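Local atomic coordinates of DUF192 domain-containing protein (Novosphingobium aromaticivorans, PDB entry 3M7A), a protein that is of unknown function but belongs to the DUF192 (COG1430) family and probably begins life with a lipoprotein-type signal sequence. Residues G32-R37 with A128-K133; F65-P70 with L117-I122; W76-V81 with Y105-L110; D92-N97 with G135-W140. All coordinates share one frame; numbering follows the deposited sequence.

Interaction 1 (G32-R37 with A128-K133); sequences GRHVFR and ARLGIK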
# COMPACT_ATOMS: atom_id res chain seq x y z
N GLY A 32 2.55 -7.24 -15.33
CA GLY A 32 1.12 -7.38 -15.50
C GLY A 32 0.35 -6.40 -14.60
O GLY A 32 0.88 -5.35 -14.23
N ARG A 33 -0.87 -6.78 -14.26
CA ARG A 33 -1.77 -5.96 -13.48
C ARG A 33 -2.15 -6.71 -12.23
O ARG A 33 -2.64 -7.83 -12.30
CB ARG A 33 -3.02 -5.57 -14.30
CG ARG A 33 -4.03 -4.69 -13.56
CD ARG A 33 -5.15 -4.34 -14.50
NE ARG A 33 -6.07 -3.29 -14.06
CZ ARG A 33 -5.87 -1.98 -14.23
NH1 ARG A 33 -4.73 -1.52 -14.71
NH2 ARG A 33 -6.86 -1.13 -13.96
N HIS A 34 -1.93 -6.06 -11.09
CA HIS A 34 -2.21 -6.60 -9.75
C HIS A 34 -3.27 -5.75 -9.10
O HIS A 34 -3.30 -4.53 -9.31
CB HIS A 34 -0.95 -6.59 -8.89
CG HIS A 34 0.22 -7.20 -9.58
ND1 HIS A 34 0.41 -8.56 -9.65
CD2 HIS A 34 1.22 -6.63 -10.28
CE1 HIS A 34 1.51 -8.80 -10.36
NE2 HIS A 34 2.03 -7.65 -10.74
N VAL A 35 -4.11 -6.38 -8.28
CA VAL A 35 -5.26 -5.71 -7.68
C VAL A 35 -5.30 -5.98 -6.18
O VAL A 35 -5.19 -7.13 -5.76
CB VAL A 35 -6.61 -6.22 -8.30
CG1 VAL A 35 -7.78 -5.45 -7.70
CG2 VAL A 35 -6.58 -6.09 -9.80
N PHE A 36 -5.44 -4.93 -5.38
CA PHE A 36 -5.51 -5.01 -3.92
C PHE A 36 -6.75 -4.30 -3.43
O PHE A 36 -6.91 -3.12 -3.71
CB PHE A 36 -4.25 -4.43 -3.28
CG PHE A 36 -3.00 -5.06 -3.78
CD1 PHE A 36 -2.55 -6.24 -3.24
CD2 PHE A 36 -2.28 -4.51 -4.83
CE1 PHE A 36 -1.39 -6.86 -3.70
CE2 PHE A 36 -1.13 -5.11 -5.32
CZ PHE A 36 -0.67 -6.28 -4.75
N ARG A 37 -7.58 -4.97 -2.65
CA ARG A 37 -8.68 -4.32 -1.95
C ARG A 37 -8.07 -3.64 -0.71
O ARG A 37 -7.64 -4.32 0.21
CB ARG A 37 -9.74 -5.33 -1.51
CG ARG A 37 -10.40 -6.13 -2.58
CD ARG A 37 -11.29 -5.33 -3.41
NE ARG A 37 -12.38 -4.69 -2.67
CZ ARG A 37 -13.30 -3.91 -3.22
NH1 ARG A 37 -13.26 -3.65 -4.54
NH2 ARG A 37 -14.24 -3.34 -2.45
N ALA A 128 8.04 -8.54 -4.66
CA ALA A 128 8.99 -9.29 -5.48
C ALA A 128 8.38 -10.56 -6.05
O ALA A 128 8.68 -10.95 -7.18
CB ALA A 128 10.30 -9.60 -4.68
N ARG A 129 7.54 -11.23 -5.28
CA ARG A 129 6.87 -12.42 -5.81
C ARG A 129 6.04 -12.07 -7.05
O ARG A 129 6.00 -12.83 -8.02
CB ARG A 129 5.98 -13.06 -4.75
CG ARG A 129 5.10 -14.18 -5.33
CD ARG A 129 4.20 -14.78 -4.26
NE ARG A 129 3.28 -15.76 -4.83
CZ ARG A 129 3.52 -17.05 -4.99
NH1 ARG A 129 4.66 -17.57 -4.61
NH2 ARG A 129 2.59 -17.82 -5.55
N LEU A 130 5.40 -10.91 -7.01
CA LEU A 130 4.52 -10.44 -8.08
C LEU A 130 5.22 -9.77 -9.24
O LEU A 130 4.67 -9.70 -10.35
CB LEU A 130 3.45 -9.49 -7.51
CG LEU A 130 2.44 -10.12 -6.55
CD1 LEU A 130 1.49 -9.05 -6.02
CD2 LEU A 130 1.68 -11.28 -7.18
N GLY A 131 6.42 -9.26 -8.98
CA GLY A 131 7.14 -8.50 -9.97
C GLY A 131 6.87 -7.01 -9.99
O GLY A 131 7.21 -6.37 -10.99
N ILE A 132 6.28 -6.47 -8.93
CA ILE A 132 6.04 -5.04 -8.83
C ILE A 132 7.38 -4.33 -8.70
O ILE A 132 8.25 -4.75 -7.92
CB ILE A 132 5.08 -4.73 -7.65
CG1 ILE A 132 3.68 -5.29 -7.93
CG2 ILE A 132 5.03 -3.22 -7.38
CD1 ILE A 132 2.73 -5.25 -6.75
N LYS A 133 7.57 -3.27 -9.49
CA LYS A 133 8.86 -2.57 -9.58
C LYS A 133 8.68 -1.06 -9.63
O LYS A 133 7.65 -0.57 -10.05
CB LYS A 133 9.61 -3.04 -10.82
CG LYS A 133 10.16 -4.47 -10.67
CD LYS A 133 10.77 -5.04 -11.92
CE LYS A 133 11.27 -6.45 -11.65
NZ LYS A 133 12.23 -6.50 -10.52
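The imidazole of His34 lies against Leu130 at the C-terminal end of helix 126-130, with no hydrogen bond between them. Leu130 CB sits over one ring face, 3.9 Å from the centroid of the His34 ring. Leu130 O comes within 3.3 Å of His34 CE1. It is also near His34 NE2, but the angle there is too poor for a bond, and NE2 is bonded to Ser31 OG instead. On the Ile132 side, CG1 of Ile132 packs 3.7 Å from His34 CD2. The helix closes here in a Schellman motif. Gly131 is its C-prime residue with positive phi, and Ile132 N bonds to Ala127 O. A weak inner bond runs from Gly131 N to Ala128 O. After this turn Leu130 points toward strand 32-41, while Ile132 brings only the end of its side chain near. Deeper in, Phe36 reaches both residues tip to tip. Leu130 CD1 is 3.7 Å from Phe36 CZ, at the ring edge, and Ile132 CD1 meets the same edge at 4.1 Å from Phe36 CZ. An alanine in place of His34 would probably leave Leu130 CB and Ile132 CG1 without their ring partner and Ser31 OG without its imidazole mate. Phe36 also packs on Leu120 and Ile122 of strand 118-123, and Ile132 on Val27 of strand 21-29.

Interaction 2 (F65-P70 with L117-I122); sequences FLRNPP and LAVLEI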
# COMPACT_ATOMS: atom_id res chain seq x y z
N PHE A 65 -2.52 4.81 1.50
CA PHE A 65 -2.34 6.03 2.24
C PHE A 65 -2.33 7.16 1.21
O PHE A 65 -1.45 7.19 0.37
CB PHE A 65 -1.01 6.02 2.99
CG PHE A 65 -0.84 4.90 4.02
CD1 PHE A 65 -0.71 3.59 3.62
CD2 PHE A 65 -0.71 5.19 5.37
CE1 PHE A 65 -0.53 2.60 4.57
CE2 PHE A 65 -0.52 4.20 6.31
CZ PHE A 65 -0.42 2.90 5.91
N LEU A 66 -3.33 8.04 1.23
CA LEU A 66 -3.48 9.09 0.20
C LEU A 66 -3.12 10.41 0.84
O LEU A 66 -3.68 10.79 1.88
CB LEU A 66 -4.89 9.13 -0.37
CG LEU A 66 -5.31 7.92 -1.18
CD1 LEU A 66 -6.73 8.17 -1.75
CD2 LEU A 66 -4.27 7.55 -2.27
N ARG A 67 -2.19 11.10 0.21
CA ARG A 67 -1.54 12.23 0.85
C ARG A 67 -1.73 13.52 0.11
O ARG A 67 -1.49 13.62 -1.06
CB ARG A 67 -0.05 11.98 0.98
CG ARG A 67 0.21 10.73 1.80
CD ARG A 67 1.65 10.32 1.76
NE ARG A 67 2.59 11.31 2.26
CZ ARG A 67 2.81 11.55 3.55
NH1 ARG A 67 2.15 10.91 4.50
NH2 ARG A 67 3.72 12.44 3.91
N ASN A 68 -2.16 14.52 0.86
CA ASN A 68 -2.32 15.87 0.33
C ASN A 68 -2.14 16.85 1.49
O ASN A 68 -2.96 16.85 2.41
CB ASN A 68 -3.66 16.09 -0.36
CG ASN A 68 -3.72 17.42 -1.10
OD1 ASN A 68 -2.82 18.26 -0.97
ND2 ASN A 68 -4.78 17.63 -1.87
N PRO A 69 -1.09 17.69 1.47
CA PRO A 69 -0.07 17.78 0.42
C PRO A 69 0.79 16.50 0.32
O PRO A 69 0.91 15.75 1.31
CB PRO A 69 0.77 18.97 0.87
CG PRO A 69 0.69 18.93 2.34
CD PRO A 69 -0.71 18.48 2.66
N PRO A 70 1.38 16.26 -0.86
CA PRO A 70 2.15 15.02 -1.06
C PRO A 70 3.57 15.13 -0.50
O PRO A 70 4.55 14.96 -1.21
CB PRO A 70 2.15 14.87 -2.58
CG PRO A 70 2.18 16.34 -3.04
CD PRO A 70 1.24 17.03 -2.11
N LEU A 117 2.79 11.00 -3.08
CA LEU A 117 1.35 11.15 -3.31
C LEU A 117 0.56 10.05 -2.61
O LEU A 117 -0.55 10.29 -2.13
CB LEU A 117 1.10 11.14 -4.83
CG LEU A 117 -0.37 11.25 -5.23
CD1 LEU A 117 -0.98 12.59 -4.80
CD2 LEU A 117 -0.49 11.08 -6.74
N ALA A 118 1.08 8.83 -2.61
CA ALA A 118 0.39 7.70 -2.00
C ALA A 118 1.40 6.67 -1.54
O ALA A 118 2.53 6.64 -2.00
CB ALA A 118 -0.60 7.07 -3.01
N VAL A 119 0.97 5.80 -0.64
CA VAL A 119 1.72 4.65 -0.22
C VAL A 119 0.78 3.46 -0.21
O VAL A 119 -0.34 3.57 0.24
CB VAL A 119 2.32 4.84 1.20
CG1 VAL A 119 3.16 3.63 1.61
CG2 VAL A 119 3.18 6.13 1.24
N LEU A 120 1.25 2.32 -0.73
CA LEU A 120 0.49 1.09 -0.72
C LEU A 120 1.29 0.08 0.11
O LEU A 120 2.46 -0.21 -0.20
CB LEU A 120 0.28 0.58 -2.14
CG LEU A 120 -0.40 -0.78 -2.21
CD1 LEU A 120 -1.87 -0.73 -1.71
CD2 LEU A 120 -0.38 -1.31 -3.66
N GLU A 121 0.66 -0.43 1.16
CA GLU A 121 1.24 -1.52 1.96
C GLU A 121 0.56 -2.85 1.65
O GLU A 121 -0.66 -2.92 1.63
CB GLU A 121 1.11 -1.23 3.46
CG GLU A 121 1.95 -0.06 3.91
CD GLU A 121 1.86 0.29 5.38
OE1 GLU A 121 1.01 -0.25 6.10
OE2 GLU A 121 2.65 1.16 5.79
N ILE A 122 1.38 -3.85 1.38
CA ILE A 122 0.94 -5.21 1.10
C ILE A 122 1.84 -6.17 1.90
O ILE A 122 2.82 -5.77 2.52
CB ILE A 122 1.00 -5.53 -0.41
CG1 ILE A 122 2.43 -5.51 -0.96
CG2 ILE A 122 0.07 -4.56 -1.17
CD1 ILE A 122 2.50 -5.88 -2.45
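Phe65 N donates to Val119 O at 2.8 Å, the shortest polar bond between 65-70 and 117-122. The N-H points nearly straight at the oxygen (164°). The return bond, Val119 N to Phe65 O, is 3.0 Å long, so Phe65 and Val119 form an antiparallel hydrogen-bonded pair. Leu66 and Ala118 follow as a non-hydrogen-bonded pair, with Leu66 CD2 3.8 Å from Ala118 CB. A third bond, Arg67 N to Leu117 O at 3.0 Å, carries the pairing past the end of strand 61-66. On the other edge of strand 118-123, Leu117 and Ala118 both face Val89 in a classic beta bulge. The Phe65 side chain carries much of the contact. Phe65 CB packs 4.0 Å from Val119 CB. Farther out, ring atom Phe65 CE1 meets the carboxylate carbon CD of Glu121 at 3.4 Å. Phe75 adds an edge-to-face ring partner. An alanine at Phe65 would probably open a gap beside Glu121 and take away the edge-to-face partner of Phe75. Arg67 NH1 bonds to Gln47 OE1 and its NH2 to the backbone O of Asp71. Backbone bonds thus fix the register of the strands, and beside them the buried acid group of Glu121 lies against aromatic carbons, with ring and carboxylate planes 56° apart.

Interaction 3 (W76-V81 with Y105-L110); sequences WMRNTV and YDETPL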
# COMPACT_ATOMS: atom_id res chain seq x y z
N TRP A 76 7.55 3.57 9.69
CA TRP A 76 8.21 2.64 10.60
C TRP A 76 7.25 1.52 10.97
O TRP A 76 6.12 1.53 10.56
CB TRP A 76 8.76 3.33 11.85
CG TRP A 76 7.75 3.89 12.82
CD1 TRP A 76 6.42 4.09 12.61
CD2 TRP A 76 8.03 4.35 14.14
NE1 TRP A 76 5.86 4.65 13.73
CE2 TRP A 76 6.83 4.81 14.69
CE3 TRP A 76 9.19 4.39 14.93
CZ2 TRP A 76 6.75 5.36 15.97
CZ3 TRP A 76 9.10 4.92 16.20
CH2 TRP A 76 7.89 5.38 16.72
N MSE A 77 7.74 0.55 11.76
CA MSE A 77 7.01 -0.65 12.06
C MSE A 77 6.69 -0.80 13.55
O MSE A 77 6.33 -1.87 14.01
CB MSE A 77 7.76 -1.87 11.51
CG MSE A 77 7.87 -1.88 10.00
SE MSE A 77 6.19 -2.19 9.08
CE MSE A 77 6.19 -4.11 9.29
N ARG A 78 6.75 0.30 14.31
CA ARG A 78 6.29 0.26 15.69
C ARG A 78 4.86 -0.32 15.73
O ARG A 78 4.00 0.07 14.93
CB ARG A 78 6.35 1.64 16.34
CG ARG A 78 5.82 1.64 17.80
CD ARG A 78 6.06 2.88 18.63
NE ARG A 78 7.43 2.92 19.16
CZ ARG A 78 7.87 3.86 20.00
NH1 ARG A 78 7.07 4.85 20.40
NH2 ARG A 78 9.12 3.82 20.43
N ASN A 79 4.63 -1.26 16.66
CA ASN A 79 3.33 -1.92 16.84
C ASN A 79 2.80 -2.70 15.65
O ASN A 79 1.66 -3.13 15.68
CB ASN A 79 2.24 -0.93 17.30
CG ASN A 79 2.53 -0.33 18.66
OD1 ASN A 79 3.03 -1.03 19.56
ND2 ASN A 79 2.18 0.93 18.84
N THR A 80 3.62 -2.91 14.63
CA THR A 80 3.22 -3.67 13.46
C THR A 80 3.76 -5.07 13.59
O THR A 80 4.97 -5.29 13.69
CB THR A 80 3.63 -2.95 12.16
OG1 THR A 80 3.11 -1.61 12.21
CG2 THR A 80 3.13 -3.68 10.92
N VAL A 81 2.82 -6.00 13.57
CA VAL A 81 3.04 -7.41 13.89
C VAL A 81 3.41 -8.27 12.68
O VAL A 81 4.07 -9.31 12.81
CB VAL A 81 1.73 -7.98 14.52
CG1 VAL A 81 1.85 -9.45 14.87
CG2 VAL A 81 1.31 -7.12 15.71
N TYR A 105 7.85 -4.56 14.30
CA TYR A 105 8.32 -3.85 15.49
C TYR A 105 9.56 -2.97 15.26
O TYR A 105 9.95 -2.23 16.16
CB TYR A 105 8.54 -4.78 16.69
CG TYR A 105 7.40 -5.74 16.89
CD1 TYR A 105 6.17 -5.28 17.35
CD2 TYR A 105 7.52 -7.09 16.55
CE1 TYR A 105 5.11 -6.12 17.50
CE2 TYR A 105 6.44 -7.96 16.71
CZ TYR A 105 5.24 -7.46 17.18
OH TYR A 105 4.16 -8.29 17.39
N ASP A 106 10.13 -2.99 14.05
CA ASP A 106 11.34 -2.26 13.77
C ASP A 106 11.06 -0.76 13.67
O ASP A 106 10.27 -0.31 12.84
CB ASP A 106 11.95 -2.82 12.47
CG ASP A 106 13.30 -2.25 12.11
OD1 ASP A 106 13.88 -1.45 12.89
OD2 ASP A 106 13.78 -2.62 11.01
N GLU A 107 11.77 0.02 14.50
CA GLU A 107 11.59 1.47 14.51
C GLU A 107 12.49 2.22 13.52
O GLU A 107 12.37 3.43 13.41
CB GLU A 107 11.75 1.99 15.94
CG GLU A 107 10.66 1.37 16.81
CD GLU A 107 10.67 1.80 18.23
OE1 GLU A 107 11.37 2.76 18.58
OE2 GLU A 107 9.90 1.19 19.01
N THR A 108 13.31 1.50 12.76
CA THR A 108 14.15 2.10 11.73
C THR A 108 13.28 2.86 10.73
O THR A 108 12.27 2.34 10.26
CB THR A 108 14.91 1.01 10.96
OG1 THR A 108 15.64 0.19 11.89
CG2 THR A 108 15.87 1.64 9.94
N PRO A 109 13.66 4.11 10.39
CA PRO A 109 12.85 4.86 9.45
C PRO A 109 12.96 4.28 8.06
O PRO A 109 14.05 3.85 7.63
CB PRO A 109 13.45 6.27 9.50
CG PRO A 109 14.84 6.07 10.04
CD PRO A 109 14.76 4.91 10.96
N LEU A 110 11.85 4.32 7.35
CA LEU A 110 11.75 3.80 5.99
C LEU A 110 11.28 4.95 5.12
O LEU A 110 10.09 5.23 5.04
CB LEU A 110 10.74 2.65 5.95
CG LEU A 110 11.04 1.51 6.93
CD1 LEU A 110 9.85 0.57 6.94
CD2 LEU A 110 12.38 0.81 6.56
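Arg78 and Glu107 form a salt bridge between the two loops in the conformer described here, one of two for Arg78. Arg78 NE donates to Glu107 OE2 at 3.0 Å, with the oxygen in the guanidinium plane. On the glutamate side the NE comes from above the carboxylate, 72° out of its plane. Two weak bonds from Arg78 NH2, one to each carboxylate oxygen, add to the grip. Trp76 stands beside this pair. Its CE3 touches Glu107 CB at 3.7 Å, and the two side chains run the same way. In this conformer Arg78 CB lies over the indole face, and Trp76 CH2 sits over the guanidinium toward its rim. At the other end, Tyr105 lays its ring over Thr80 O, and Val81 CG2 packs 3.5 Å from Tyr105 OH. Behind these side chains, Met77 N bonds to Asp106 O at 2.9 Å. Tyr105 N makes weak bonds to both Met77 O and Thr80 O. A type II turn from Met77 to Thr80 brings these two carbonyls together. An Asx turn shapes the other loop, with Asp106 OD1 accepting from Thr108 N. Thr108 OG1 also donates to Asp106 OD1, at 2.6 Å. Met77 is a selenomethionine that packs on Leu84 and Ala102. The loops follow strands 72-75 and 95-102, and Leu110 pairs with Phe75 where the small sheet of 72-75 and 110-112 begins.

Interaction 4 (D92-N97 with G135-W140); sequences DRRVMN and GDKVEW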
# COMPACT_ATOMS: atom_id res chain seq x y z
N ASP A 92 3.23 11.43 -10.28
CA ASP A 92 2.75 10.88 -11.52
C ASP A 92 2.09 9.50 -11.36
O ASP A 92 1.85 8.82 -12.36
CB ASP A 92 3.92 10.76 -12.52
CG ASP A 92 5.06 9.89 -12.00
OD1 ASP A 92 4.99 9.42 -10.83
OD2 ASP A 92 6.07 9.70 -12.71
N ARG A 93 1.77 9.12 -10.13
CA ARG A 93 1.18 7.82 -9.81
C ARG A 93 2.08 6.64 -10.18
O ARG A 93 1.60 5.52 -10.32
CB ARG A 93 -0.23 7.66 -10.37
CG ARG A 93 -1.22 8.63 -9.77
CD ARG A 93 -2.63 8.20 -10.04
NE ARG A 93 -3.60 9.11 -9.45
CZ ARG A 93 -4.86 8.81 -9.11
NH1 ARG A 93 -5.39 7.61 -9.36
NH2 ARG A 93 -5.58 9.75 -8.51
N ARG A 94 3.40 6.85 -10.22
CA ARG A 94 4.32 5.74 -10.45
C ARG A 94 5.08 5.42 -9.16
O ARG A 94 5.40 6.30 -8.34
CB ARG A 94 5.28 6.04 -11.60
CG ARG A 94 4.58 6.13 -12.92
CD ARG A 94 5.55 6.31 -14.09
NE ARG A 94 4.78 6.39 -15.34
CZ ARG A 94 4.29 5.36 -16.03
NH1 ARG A 94 4.47 4.11 -15.60
NH2 ARG A 94 3.57 5.57 -17.13
N VAL A 95 5.42 4.14 -9.01
CA VAL A 95 6.21 3.69 -7.87
C VAL A 95 7.60 4.31 -7.96
O VAL A 95 8.27 4.20 -8.98
CB VAL A 95 6.30 2.15 -7.84
CG1 VAL A 95 7.23 1.67 -6.70
CG2 VAL A 95 4.92 1.48 -7.76
N MSE A 96 8.02 4.97 -6.88
CA MSE A 96 9.36 5.52 -6.76
C MSE A 96 10.35 4.50 -6.18
O MSE A 96 11.47 4.36 -6.67
CB MSE A 96 9.37 6.75 -5.86
CG MSE A 96 8.58 7.91 -6.40
SE MSE A 96 8.61 9.45 -5.23
CE MSE A 96 7.68 8.72 -3.71
N ASN A 97 9.93 3.84 -5.12
CA ASN A 97 10.78 2.96 -4.38
C ASN A 97 9.90 2.08 -3.49
O ASN A 97 8.72 2.39 -3.22
CB ASN A 97 11.83 3.70 -3.53
CG ASN A 97 11.26 4.50 -2.38
OD1 ASN A 97 10.48 5.45 -2.58
ND2 ASN A 97 11.68 4.16 -1.17
N GLY A 135 8.58 2.46 -11.10
CA GLY A 135 8.07 2.81 -12.41
C GLY A 135 6.66 2.32 -12.72
O GLY A 135 5.98 2.88 -13.60
N ASP A 136 6.19 1.30 -12.02
CA ASP A 136 4.86 0.77 -12.27
C ASP A 136 3.81 1.80 -11.88
O ASP A 136 4.01 2.64 -11.00
CB ASP A 136 4.62 -0.50 -11.47
CG ASP A 136 5.41 -1.68 -12.00
OD1 ASP A 136 6.12 -1.55 -13.03
OD2 ASP A 136 5.32 -2.72 -11.34
N LYS A 137 2.69 1.76 -12.59
CA LYS A 137 1.61 2.73 -12.43
C LYS A 137 0.64 2.20 -11.39
O LYS A 137 0.09 1.08 -11.50
CB LYS A 137 0.90 2.99 -13.77
CG LYS A 137 -0.07 4.18 -13.77
CD LYS A 137 0.70 5.50 -14.02
CE LYS A 137 -0.19 6.67 -14.41
NZ LYS A 137 0.60 7.94 -14.57
N VAL A 138 0.35 3.03 -10.39
CA VAL A 138 -0.61 2.70 -9.33
C VAL A 138 -1.84 3.58 -9.51
O VAL A 138 -1.70 4.79 -9.68
CB VAL A 138 0.02 2.91 -7.94
CG1 VAL A 138 -0.96 2.52 -6.82
CG2 VAL A 138 1.37 2.17 -7.83
N GLU A 139 -3.02 2.97 -9.49
CA GLU A 139 -4.27 3.71 -9.67
C GLU A 139 -5.27 3.33 -8.60
O GLU A 139 -5.33 2.20 -8.13
CB GLU A 139 -4.87 3.40 -11.04
CG GLU A 139 -4.05 3.88 -12.22
CD GLU A 139 -4.12 5.38 -12.46
OE1 GLU A 139 -4.89 6.08 -11.75
OE2 GLU A 139 -3.40 5.85 -13.37
N TRP A 140 -6.03 4.34 -8.21
CA TRP A 140 -7.10 4.22 -7.25
C TRP A 140 -8.20 5.22 -7.61
O TRP A 140 -7.95 6.09 -8.50
CB TRP A 140 -6.60 4.51 -5.82
CG TRP A 140 -5.96 5.89 -5.69
CD1 TRP A 140 -6.58 7.07 -5.38
CD2 TRP A 140 -4.59 6.23 -5.94
NE1 TRP A 140 -5.69 8.09 -5.39
CE2 TRP A 140 -4.46 7.62 -5.74
CE3 TRP A 140 -3.45 5.50 -6.28
CZ2 TRP A 140 -3.24 8.29 -5.89
CZ3 TRP A 140 -2.24 6.17 -6.43
CH2 TRP A 140 -2.15 7.54 -6.22
OXT TRP A 140 -9.28 5.17 -7.01
O HOH W 1 -8.36 8.95 -8.11
O HOH W 2 1.61 7.80 -17.42
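Arg93 lies flat on Trp140, the C-terminal residue, in the tightly packed part of the contact. The guanidinium and indole planes are 13° apart, with centres 3.9 Å from each other. Trp140 CE2 sits under the middle of the guanidinium, and the cation-pi contact falls on the six-membered ring. Arg93 NH1 is held twice more. It bonds to the terminal carboxylate oxygen Trp140 O at 3.1 Å, in the guanidinium plane, and to Glu139 OE1 at 2.9 Å in a salt bridge tilted from that plane. These partners would restrict rotation of the group. The arginine chain is extended from CG to NE (chi3 179°), and its CD also lies over the six-membered ring. The backbones meet at a single bridge, Arg94 with Lys137, between the turn leading into strand 95-102 and strand 137-139. Val138 N points almost straight at Arg93 O, 2.8 Å away. Val95 N bonds to Asp136 O, and Gly135 N to Val95 O. Val95 CG2 and Val138 CG2 touch at 3.6 Å on the buried side, where Ile87 and Val89 of strand 84-89 join them. The side at Asp92 and Arg94 is more exposed and is held mainly by polar bonds. Arg94 NH1 reaches Gly135 O at 2.8 Å, while Lys137 NZ bonds to Asp92 O at 2.7 Å. A water bridges Arg94 NH2 and Lys137 NZ, and probably eases the repulsion between these like charges. Asp92 OD1 accepts from Arg94 N in an Asx turn. At the stacked end a second water joins Arg93 NH2 to Trp140 O.

Interactions 1, 2 and 4 belong to the large mixed sheet and touch one another. Strand 32-41 of interaction 1 and strand 61-66 of interaction 2 are neighbours in it. Trp140 of interaction 4 rests on Leu66, Leu117 and Ala118 of interaction 2, with centres about 11 Å apart. Centres of interactions 1 and 4 lie about 12 Å apart. Interactions 2 and 3 lie in the chain between the segments of interaction 1, while the segments of 4 alternate with those of the other three. Strand 137-139 pairs with strand 21-29 and bridges to the turn before strand 95-102, so the C terminus connects early and later parts of the chain. Interaction 3 stands apart at the surface, joining two loops.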